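Local coordinates for YkuI protein (Bacillus subtilis, PDB 2BAS) that binds the second messenger cyclic di-GMP through an EAL domain and is probably a phosphodiesterase that cleaves it, at residues Q51-Y56 against S105-F110; F334-C339 against L415-P420; E124-L129 against A164-Y169. One frame throughout, in Å; residues are numbered along the deposited sequence.

Contact 1. Residues Q51-Y56 against S105-F110; sequences QKVVGY and SDLLIF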
loop_
_atom_site.group_PDB
_atom_site.type_symbol
_atom_site.label_atom_id
_atom_site.label_comp_id
_atom_site.label_asym_id
_atom_site.label_seq_id
_atom_site.Cartn_x
_atom_site.Cartn_y
_atom_site.Cartn_z
ATOM N N GLN A 51 16.370 12.674 19.403
ATOM C CA GLN A 51 15.162 12.289 20.120
ATOM C C GLN A 51 14.614 13.535 20.798
ATOM O O GLN A 51 14.514 13.582 22.026
ATOM C CB GLN A 51 15.397 11.158 21.135
ATOM C CG GLN A 51 16.679 10.352 21.001
ATOM C CD GLN A 51 16.904 9.748 19.631
ATOM O OE1 GLN A 51 16.015 9.124 19.049
ATOM N NE2 GLN A 51 18.113 9.920 19.114
ATOM N N LYS A 52 14.267 14.542 19.990
ATOM C CA LYS A 52 13.860 15.855 20.513
ATOM C C LYS A 52 12.547 16.420 19.974
ATOM O O LYS A 52 11.993 15.919 18.990
ATOM C CB LYS A 52 14.970 16.887 20.299
ATOM C CG LYS A 52 15.127 17.390 18.865
ATOM C CD LYS A 52 15.826 18.751 18.870
ATOM C CE LYS A 52 16.440 19.092 17.520
ATOM N NZ LYS A 52 17.288 20.313 17.628
ATOM N N VAL A 53 12.069 17.480 20.631
ATOM C CA VAL A 53 10.825 18.124 20.242
ATOM C C VAL A 53 11.038 18.946 18.958
ATOM O O VAL A 53 11.974 19.733 18.860
ATOM C CB VAL A 53 10.172 18.945 21.413
ATOM C CG1 VAL A 53 10.605 18.391 22.781
ATOM C CG2 VAL A 53 10.480 20.427 21.322
ATOM N N VAL A 54 10.179 18.721 17.969
ATOM C CA VAL A 54 10.274 19.394 16.669
ATOM C C VAL A 54 9.143 20.410 16.501
ATOM O O VAL A 54 9.191 21.271 15.617
ATOM C CB VAL A 54 10.242 18.376 15.506
ATOM C CG1 VAL A 54 11.528 17.584 15.473
ATOM C CG2 VAL A 54 9.049 17.441 15.632
ATOM N N GLY A 55 8.134 20.292 17.364
ATOM C CA GLY A 55 6.997 21.198 17.381
ATOM C C GLY A 55 5.987 20.829 18.451
ATOM O O GLY A 55 6.248 19.976 19.303
ATOM N N TYR A 56 4.834 21.489 18.407
ATOM C CA TYR A 56 3.760 21.254 19.360
ATOM C C TYR A 56 2.426 21.361 18.645
ATOM O O TYR A 56 2.207 22.300 17.881
ATOM C CB TYR A 56 3.773 22.320 20.459
ATOM C CG TYR A 56 4.993 22.358 21.351
ATOM C CD1 TYR A 56 6.122 23.109 21.000
ATOM C CD2 TYR A 56 5.008 21.672 22.566
ATOM C CE1 TYR A 56 7.244 23.158 21.829
ATOM C CE2 TYR A 56 6.125 21.716 23.406
ATOM C CZ TYR A 56 7.237 22.463 23.032
ATOM O OH TYR A 56 8.334 22.515 23.861
ATOM N N SER A 105 12.873 29.560 17.021
ATOM C CA SER A 105 12.467 29.934 15.659
ATOM C C SER A 105 12.293 28.769 14.651
ATOM O O SER A 105 11.969 28.994 13.478
ATOM C CB SER A 105 13.470 30.967 15.120
ATOM O OG SER A 105 13.023 31.588 13.929
ATOM N N ASP A 106 12.485 27.533 15.106
ATOM C CA ASP A 106 12.463 26.372 14.208
ATOM C C ASP A 106 11.396 25.335 14.574
ATOM O O ASP A 106 11.256 24.304 13.899
ATOM C CB ASP A 106 13.837 25.702 14.192
ATOM C CG ASP A 106 14.172 25.027 15.515
ATOM O OD1 ASP A 106 14.468 23.813 15.507
ATOM O OD2 ASP A 106 14.122 25.702 16.569
ATOM N N LEU A 107 10.662 25.614 15.650
ATOM C CA LEU A 107 9.592 24.746 16.122
ATOM C C LEU A 107 8.462 24.673 15.099
ATOM O O LEU A 107 8.073 25.679 14.508
ATOM C CB LEU A 107 9.055 25.229 17.479
ATOM C CG LEU A 107 9.875 24.994 18.760
ATOM C CD1 LEU A 107 9.131 25.513 19.966
ATOM C CD2 LEU A 107 10.218 23.529 18.981
ATOM N N LEU A 108 7.959 23.471 14.871
ATOM C CA LEU A 108 6.836 23.291 13.966
ATOM C C LEU A 108 5.561 23.646 14.715
ATOM O O LEU A 108 5.485 23.438 15.926
ATOM C CB LEU A 108 6.790 21.848 13.438
ATOM C CG LEU A 108 7.963 21.435 12.531
ATOM C CD1 LEU A 108 8.054 19.912 12.349
ATOM C CD2 LEU A 108 7.923 22.123 11.171
ATOM N N ILE A 109 4.578 24.197 14.004
ATOM C CA ILE A 109 3.283 24.537 14.601
ATOM C C ILE A 109 2.174 23.680 13.974
ATOM O O ILE A 109 1.754 23.923 12.832
ATOM C CB ILE A 109 2.951 26.065 14.460
ATOM C CG1 ILE A 109 4.090 26.937 14.996
ATOM C CG2 ILE A 109 1.656 26.405 15.178
ATOM C CD1 ILE A 109 4.001 28.412 14.604
ATOM N N PHE A 110 1.715 22.671 14.717
ATOM C CA PHE A 110 0.633 21.783 14.260
ATOM C C PHE A 110 -0.744 22.299 14.701
ATOM O O PHE A 110 -1.061 22.338 15.898
ATOM C CB PHE A 110 0.829 20.362 14.789
ATOM C CG PHE A 110 1.972 19.612 14.160
ATOM C CD1 PHE A 110 3.292 19.862 14.545
ATOM C CD2 PHE A 110 1.727 18.617 13.212
ATOM C CE1 PHE A 110 4.357 19.146 13.972
ATOM C CE2 PHE A 110 2.784 17.913 12.630
ATOM C CZ PHE A 110 4.107 18.175 13.019
#

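Contact 2. Residues F334-C339 against L415-P420; sequences FRIYMC and LFIDLP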
loop_
_atom_site.group_PDB
_atom_site.type_symbol
_atom_site.label_atom_id
_atom_site.label_comp_id
_atom_site.label_asym_id
_atom_site.label_seq_id
_atom_site.Cartn_x
_atom_site.Cartn_y
_atom_site.Cartn_z
ATOM N N PHE A 334 4.086 -27.948 0.736
ATOM C CA PHE A 334 2.755 -28.426 0.324
ATOM C C PHE A 334 2.548 -28.181 -1.174
ATOM O O PHE A 334 1.603 -28.676 -1.766
ATOM C CB PHE A 334 1.617 -27.813 1.171
ATOM C CG PHE A 334 1.299 -26.383 0.815
ATOM C CD1 PHE A 334 0.240 -26.088 -0.044
ATOM C CD2 PHE A 334 2.063 -25.340 1.325
ATOM C CE1 PHE A 334 -0.062 -24.774 -0.385
ATOM C CE2 PHE A 334 1.783 -24.030 0.996
ATOM C CZ PHE A 334 0.717 -23.737 0.135
ATOM N N ARG A 335 3.451 -27.434 -1.784
ATOM C CA ARG A 335 3.427 -27.257 -3.246
ATOM C C ARG A 335 4.832 -27.061 -3.782
ATOM O O ARG A 335 5.632 -26.318 -3.190
ATOM C CB ARG A 335 2.541 -26.088 -3.663
ATOM C CG ARG A 335 2.108 -26.166 -5.106
ATOM C CD ARG A 335 1.503 -24.875 -5.596
ATOM N NE ARG A 335 0.125 -24.673 -5.153
ATOM C CZ ARG A 335 -0.241 -23.837 -4.183
ATOM N NH1 ARG A 335 -1.525 -23.704 -3.878
ATOM N NH2 ARG A 335 0.671 -23.125 -3.531
ATOM N N ILE A 336 5.134 -27.766 -4.876
ATOM C CA ILE A 336 6.418 -27.649 -5.590
ATOM C C ILE A 336 6.186 -27.630 -7.110
ATOM O O ILE A 336 5.374 -28.411 -7.617
ATOM C CB ILE A 336 7.397 -28.789 -5.202
ATOM C CG1 ILE A 336 7.543 -28.855 -3.681
ATOM C CG2 ILE A 336 8.782 -28.597 -5.857
ATOM C CD1 ILE A 336 8.473 -29.946 -3.173
ATOM N N TYR A 337 6.900 -26.740 -7.814
ATOM C CA TYR A 337 6.846 -26.604 -9.279
ATOM C C TYR A 337 8.089 -25.859 -9.803
ATOM O O TYR A 337 8.790 -25.204 -9.022
ATOM C CB TYR A 337 5.560 -25.874 -9.721
ATOM C CG TYR A 337 5.437 -24.439 -9.229
ATOM C CD1 TYR A 337 5.753 -23.356 -10.051
ATOM C CD2 TYR A 337 5.021 -24.176 -7.940
ATOM C CE1 TYR A 337 5.642 -22.035 -9.573
ATOM C CE2 TYR A 337 4.914 -22.891 -7.458
ATOM C CZ TYR A 337 5.217 -21.822 -8.263
ATOM O OH TYR A 337 5.085 -20.559 -7.720
HETATM N N MSE A 338 8.334 -25.944 -11.119
HETATM C CA MSE A 338 9.477 -25.302 -11.790
HETATM C C MSE A 338 9.073 -24.379 -12.941
HETATM O O MSE A 338 8.122 -24.675 -13.666
HETATM C CB MSE A 338 10.426 -26.363 -12.361
HETATM C CG MSE A 338 11.426 -26.951 -11.389
HETATM SE SE MSE A 338 12.202 -28.649 -12.042
HETATM C CE MSE A 338 12.948 -28.095 -13.845
ATOM N N CYS A 339 9.832 -23.296 -13.136
ATOM C CA CYS A 339 9.590 -22.329 -14.218
ATOM C C CYS A 339 10.888 -21.942 -14.932
ATOM O O CYS A 339 11.968 -22.075 -14.349
ATOM C CB CYS A 339 8.987 -21.037 -13.652
ATOM S SG CYS A 339 7.426 -21.173 -12.764
ATOM N N LEU A 415 13.115 -23.364 -9.292
ATOM C CA LEU A 415 12.361 -24.259 -8.463
ATOM C C LEU A 415 11.647 -23.438 -7.397
ATOM O O LEU A 415 12.229 -22.519 -6.797
ATOM C CB LEU A 415 13.323 -25.260 -7.835
ATOM C CG LEU A 415 12.873 -26.287 -6.794
ATOM C CD1 LEU A 415 12.011 -27.387 -7.419
ATOM C CD2 LEU A 415 14.128 -26.879 -6.139
ATOM N N PHE A 416 10.378 -23.768 -7.172
ATOM C CA PHE A 416 9.599 -23.061 -6.184
ATOM C C PHE A 416 8.994 -24.062 -5.223
ATOM O O PHE A 416 8.396 -25.069 -5.641
ATOM C CB PHE A 416 8.554 -22.196 -6.868
ATOM C CG PHE A 416 9.144 -21.190 -7.804
ATOM C CD1 PHE A 416 9.379 -21.516 -9.140
ATOM C CD2 PHE A 416 9.507 -19.934 -7.345
ATOM C CE1 PHE A 416 9.955 -20.610 -10.004
ATOM C CE2 PHE A 416 10.076 -19.017 -8.194
ATOM C CZ PHE A 416 10.298 -19.346 -9.526
ATOM N N ILE A 417 9.219 -23.811 -3.934
ATOM C CA ILE A 417 8.726 -24.659 -2.859
ATOM C C ILE A 417 7.920 -23.795 -1.895
ATOM O O ILE A 417 8.478 -22.915 -1.245
ATOM C CB ILE A 417 9.878 -25.290 -2.091
ATOM C CG1 ILE A 417 10.769 -26.116 -3.025
ATOM C CG2 ILE A 417 9.346 -26.129 -0.973
ATOM C CD1 ILE A 417 12.106 -26.507 -2.403
ATOM N N ASP A 418 6.615 -24.036 -1.818
ATOM C CA ASP A 418 5.737 -23.284 -0.910
ATOM C C ASP A 418 5.711 -23.975 0.439
ATOM O O ASP A 418 5.560 -25.190 0.500
ATOM C CB ASP A 418 4.318 -23.172 -1.490
ATOM C CG ASP A 418 4.262 -22.323 -2.772
ATOM O OD1 ASP A 418 5.212 -21.538 -3.034
ATOM O OD2 ASP A 418 3.259 -22.440 -3.520
ATOM N N LEU A 419 5.864 -23.220 1.520
ATOM C CA LEU A 419 5.865 -23.829 2.860
ATOM C C LEU A 419 4.519 -23.603 3.557
ATOM O O LEU A 419 3.983 -22.498 3.526
ATOM C CB LEU A 419 7.001 -23.281 3.743
ATOM C CG LEU A 419 8.404 -22.930 3.242
ATOM C CD1 LEU A 419 9.369 -23.058 4.395
ATOM C CD2 LEU A 419 8.888 -23.787 2.102
ATOM N N PRO A 420 3.975 -24.648 4.208
ATOM C CA PRO A 420 2.672 -24.486 4.846
ATOM C C PRO A 420 2.796 -23.675 6.117
ATOM O O PRO A 420 3.887 -23.590 6.678
ATOM C CB PRO A 420 2.264 -25.925 5.166
ATOM C CG PRO A 420 3.549 -26.666 5.341
ATOM C CD PRO A 420 4.539 -25.998 4.414
HETATM O O HOH W 1 4.946 -19.745 -4.824
#

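Contact 3. Residues E124-L129 against A164-Y169; sequences ESFLEL and AYYRTY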
loop_
_atom_site.group_PDB
_atom_site.type_symbol
_atom_site.label_atom_id
_atom_site.label_comp_id
_atom_site.label_asym_id
_atom_site.label_seq_id
_atom_site.Cartn_x
_atom_site.Cartn_y
_atom_site.Cartn_z
ATOM N N GLU A 124 -9.386 31.949 2.691
ATOM C CA GLU A 124 -8.919 33.330 2.624
ATOM C C GLU A 124 -8.578 33.941 3.999
ATOM O O GLU A 124 -7.409 34.236 4.268
ATOM C CB GLU A 124 -9.940 34.172 1.887
ATOM C CG GLU A 124 -9.553 35.620 1.696
ATOM C CD GLU A 124 -10.658 36.409 1.020
ATOM O OE1 GLU A 124 -11.174 35.934 -0.019
ATOM O OE2 GLU A 124 -11.012 37.493 1.530
ATOM N N SER A 125 -9.575 34.099 4.869
ATOM C CA SER A 125 -9.341 34.711 6.184
ATOM C C SER A 125 -8.269 34.016 7.048
ATOM O O SER A 125 -7.469 34.696 7.697
ATOM C CB SER A 125 -10.651 34.880 6.968
ATOM O OG SER A 125 -11.126 33.639 7.469
ATOM N N PHE A 126 -8.241 32.682 7.059
ATOM C CA PHE A 126 -7.235 31.944 7.847
ATOM C C PHE A 126 -5.813 32.157 7.320
ATOM O O PHE A 126 -4.873 32.305 8.100
ATOM C CB PHE A 126 -7.566 30.449 7.920
ATOM C CG PHE A 126 -6.670 29.670 8.838
ATOM C CD1 PHE A 126 -6.841 29.726 10.218
ATOM C CD2 PHE A 126 -5.658 28.865 8.325
ATOM C CE1 PHE A 126 -6.015 29.003 11.070
ATOM C CE2 PHE A 126 -4.823 28.133 9.175
ATOM C CZ PHE A 126 -5.002 28.197 10.542
ATOM N N LEU A 127 -5.662 32.167 5.999
ATOM C CA LEU A 127 -4.377 32.473 5.389
ATOM C C LEU A 127 -4.009 33.922 5.727
ATOM O O LEU A 127 -2.840 34.220 5.993
ATOM C CB LEU A 127 -4.420 32.239 3.875
ATOM C CG LEU A 127 -3.163 32.475 3.025
ATOM C CD1 LEU A 127 -1.994 31.591 3.448
ATOM C CD2 LEU A 127 -3.467 32.281 1.544
ATOM N N GLU A 128 -5.017 34.803 5.726
ATOM C CA GLU A 128 -4.854 36.204 6.141
ATOM C C GLU A 128 -4.318 36.245 7.581
ATOM O O GLU A 128 -3.387 36.996 7.880
ATOM C CB GLU A 128 -6.174 37.006 6.024
ATOM C CG GLU A 128 -6.645 37.370 4.588
ATOM C CD GLU A 128 -7.943 38.229 4.545
ATOM O OE1 GLU A 128 -8.904 37.967 5.311
ATOM O OE2 GLU A 128 -8.011 39.172 3.715
ATOM N N LEU A 129 -4.894 35.420 8.457
ATOM C CA LEU A 129 -4.412 35.300 9.835
ATOM C C LEU A 129 -2.975 34.815 9.864
ATOM O O LEU A 129 -2.188 35.287 10.681
ATOM C CB LEU A 129 -5.292 34.364 10.673
ATOM C CG LEU A 129 -4.800 33.982 12.079
ATOM C CD1 LEU A 129 -4.453 35.213 12.914
ATOM C CD2 LEU A 129 -5.833 33.157 12.795
ATOM N N ALA A 164 -3.690 23.052 -2.429
ATOM C CA ALA A 164 -2.560 23.207 -3.340
ATOM C C ALA A 164 -2.076 24.656 -3.312
ATOM O O ALA A 164 -0.873 24.910 -3.383
ATOM C CB ALA A 164 -2.924 22.772 -4.766
ATOM N N TYR A 165 -3.020 25.588 -3.185
ATOM C CA TYR A 165 -2.727 27.022 -3.143
ATOM C C TYR A 165 -1.953 27.392 -1.880
ATOM O O TYR A 165 -0.958 28.112 -1.937
ATOM C CB TYR A 165 -4.024 27.826 -3.232
ATOM C CG TYR A 165 -3.855 29.325 -3.099
ATOM C CD1 TYR A 165 -3.367 30.090 -4.165
ATOM C CD2 TYR A 165 -4.210 29.987 -1.918
ATOM C CE1 TYR A 165 -3.218 31.471 -4.056
ATOM C CE2 TYR A 165 -4.064 31.369 -1.800
ATOM C CZ TYR A 165 -3.566 32.102 -2.873
ATOM O OH TYR A 165 -3.420 33.466 -2.767
ATOM N N TYR A 166 -2.427 26.890 -0.745
ATOM C CA TYR A 166 -1.757 27.071 0.531
ATOM C C TYR A 166 -0.307 26.618 0.467
ATOM O O TYR A 166 0.566 27.231 1.087
ATOM C CB TYR A 166 -2.487 26.275 1.603
ATOM C CG TYR A 166 -3.525 27.049 2.365
ATOM C CD1 TYR A 166 -3.688 26.838 3.724
ATOM C CD2 TYR A 166 -4.328 28.007 1.740
ATOM C CE1 TYR A 166 -4.627 27.541 4.444
ATOM C CE2 TYR A 166 -5.277 28.725 2.458
ATOM C CZ TYR A 166 -5.415 28.482 3.810
ATOM O OH TYR A 166 -6.342 29.160 4.556
ATOM N N ARG A 167 -0.061 25.548 -0.288
ATOM C CA ARG A 167 1.278 24.982 -0.443
ATOM C C ARG A 167 2.249 25.950 -1.139
ATOM O O ARG A 167 3.443 25.947 -0.829
ATOM C CB ARG A 167 1.204 23.622 -1.159
ATOM C CG ARG A 167 2.526 23.054 -1.668
ATOM C CD ARG A 167 2.296 21.822 -2.557
ATOM N NE ARG A 167 2.473 20.538 -1.865
ATOM C CZ ARG A 167 1.561 19.934 -1.104
ATOM N NH1 ARG A 167 0.372 20.490 -0.884
ATOM N NH2 ARG A 167 1.849 18.767 -0.546
ATOM N N THR A 168 1.735 26.788 -2.044
ATOM C CA THR A 168 2.578 27.750 -2.787
ATOM C C THR A 168 3.251 28.795 -1.879
ATOM O O THR A 168 4.166 29.500 -2.309
ATOM C CB THR A 168 1.814 28.488 -3.932
ATOM O OG1 THR A 168 0.805 29.347 -3.379
ATOM C CG2 THR A 168 1.195 27.500 -4.927
ATOM N N TYR A 169 2.789 28.881 -0.631
ATOM C CA TYR A 169 3.395 29.746 0.378
ATOM C C TYR A 169 4.374 28.990 1.289
ATOM O O TYR A 169 4.927 29.570 2.226
ATOM C CB TYR A 169 2.310 30.424 1.222
ATOM C CG TYR A 169 1.437 31.392 0.456
ATOM C CD1 TYR A 169 0.169 31.015 0.015
ATOM C CD2 TYR A 169 1.877 32.686 0.176
ATOM C CE1 TYR A 169 -0.641 31.902 -0.691
ATOM C CE2 TYR A 169 1.078 33.580 -0.531
ATOM C CZ TYR A 169 -0.181 33.181 -0.959
ATOM O OH TYR A 169 -0.980 34.062 -1.651
#

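Contact 1. Residues Q51-Y56 against S105-F110
Leu107 reaches across to two side chains with its two methyl groups. Leu107 CD1 comes to the edge of the Tyr56 ring, near its plane, 3.5 Å from Tyr56 CE1. Leu107 CD2 meets Val53 CG2 at 3.9 Å. Leu107 CG stands anti to its own carbonyl carbon (chi1 -75°), and from there the branch can touch both residues. Leu108 points to the face of the sheet opposite to that of Tyr56. Leu108 CD1 lies 4.1 Å from Val54 CB.

Three backbone hydrogen bonds set this register. Leu108 N gives to Val54 O at 2.6 Å. Tyr56 N gives to Leu108 O at 3.2 Å. Phe110 N gives to Tyr56 O at 3.2 Å. The bonds thus alternate in direction, and Gly55 pairs with Leu108.

Phe264, Leu265 and Arg267 back the contact. Tyr56 OH is bonded to Leu265 N, and its ring stacks on Phe264. Arg267 ties both segments, through a salt bridge to Asp106 OD2 and a bond to Val53 O.

The strand with Val53 to Tyr56 is flanked by strand 38-47, antiparallel to it, and strand 108-112, parallel to it. This switch from an antiparallel to a parallel neighbour is the mark of the modified TIM barrel of EAL domains.

Contact 2. Residues F334-C339 against L415-P420
Tyr337 and Phe416 lie next to each other on one face of an antiparallel strand pair. Their rings are nearly parallel, with planes 18° apart, but strongly displaced, with little face-to-face overlap. The contact is instead a CH-pi one: Phe416 CB sits over a face of the Tyr337 ring, 3.9 Å from its centroid. Tyr337 CG stands between its backbone N and carbonyl carbon (chi1 63°), which leans the ring across Phe416 CB. Cys339 SG approaches the Phe416 ring obliquely, 3.8 Å from Phe416 CE1.

On the same face Arg335 NH2 meets Asp418 OD2 at 2.7 Å. The oxygen lies in the guanidinium plane and uses its anti lone pair, while the two flat groups are turned 76° apart. A water joins Asp418 OD1 to Tyr337 OH. Phe334 turns its ring edge to Leu419 O and Pro420 N.

Leu415 CD1 fits between Ile336 CG2, at 3.8 Å, and CG of the selenomethionine Met338, on the face that packs against helix 318-328.

Backbone bonds join the strands, among them Phe416 N to Tyr337 O at 2.8 Å. The two strands are the central pair of the six-stranded sheet of the C-terminal domain, its first and last strands. Replacing Tyr337 by an alanine would probably uncover Phe416 CB and leave the water without its phenol partner.

Arg335 also forms salt bridges with Glu397 and Asp395; Asp418 OD1 is hydrogen-bonded to Thr404. The arginine probably keeps the buried Asp418 ionised, though three acids round one cation may raise the pKa of one of them.

Contact 3. Residues E124-L129 against A164-Y169
Leu127 carries the apolar part of this contact, pressed among three tyrosines. Its CG is anti to the backbone N (chi1 -179°), which extends the branch toward the other segment. Leu127 CD2 lies 3.5 Å from Tyr165 CE2 and 3.6 Å from Tyr169 CE1. The Leu127 side chain crosses both of these tyrosines at about a right angle. Leu127 CD1 sits over a face of the Tyr166 ring, and Leu127 CB is 3.9 Å from Tyr166 CE2. Phe126 takes the hydroxyl end of Tyr166 at the edge of its ring, with the two side chains crossing nearly at right angles.

The segments belong to helices 124-135 and 156-167, two outer helices of the EAL barrel. Phe126 and Tyr166 both rest on Leu145 of strand 143-147, so the two helices meet above a barrel strand.

The polar bonds lie around this packing. Tyr166 OH is bonded to Gly123 O, just before helix 124-135, which fixes the phenol beside the start of that helix. Tyr169 OH gives to Tyr165 OH at 2.7 Å, and this bond holds together the two rings that flank Leu127.

How the contacts relate
Along the chain contact 1 closes first, then contact 3, then contact 2. Contacts 1 and 3 belong to the EAL domain. Their centres are about 21 Å apart and their nearest atoms about 8 Å. Contact 1 joins two barrel strands; contact 3 joins two helices outside the barrel. Strand 143-147 touches both, through Phe110 on one side and Phe126 and Tyr166 on the other. Contact 2 lies in the middle of the six-stranded antiparallel sheet of the C-terminal signalling domain. Its centre is about 51 Å from the centre of contact 1 and about 57 Å from that of contact 3. The long helix 271-311 runs between the two domains; contacts 1 and 3 belong to one folded unit and contact 2 to another.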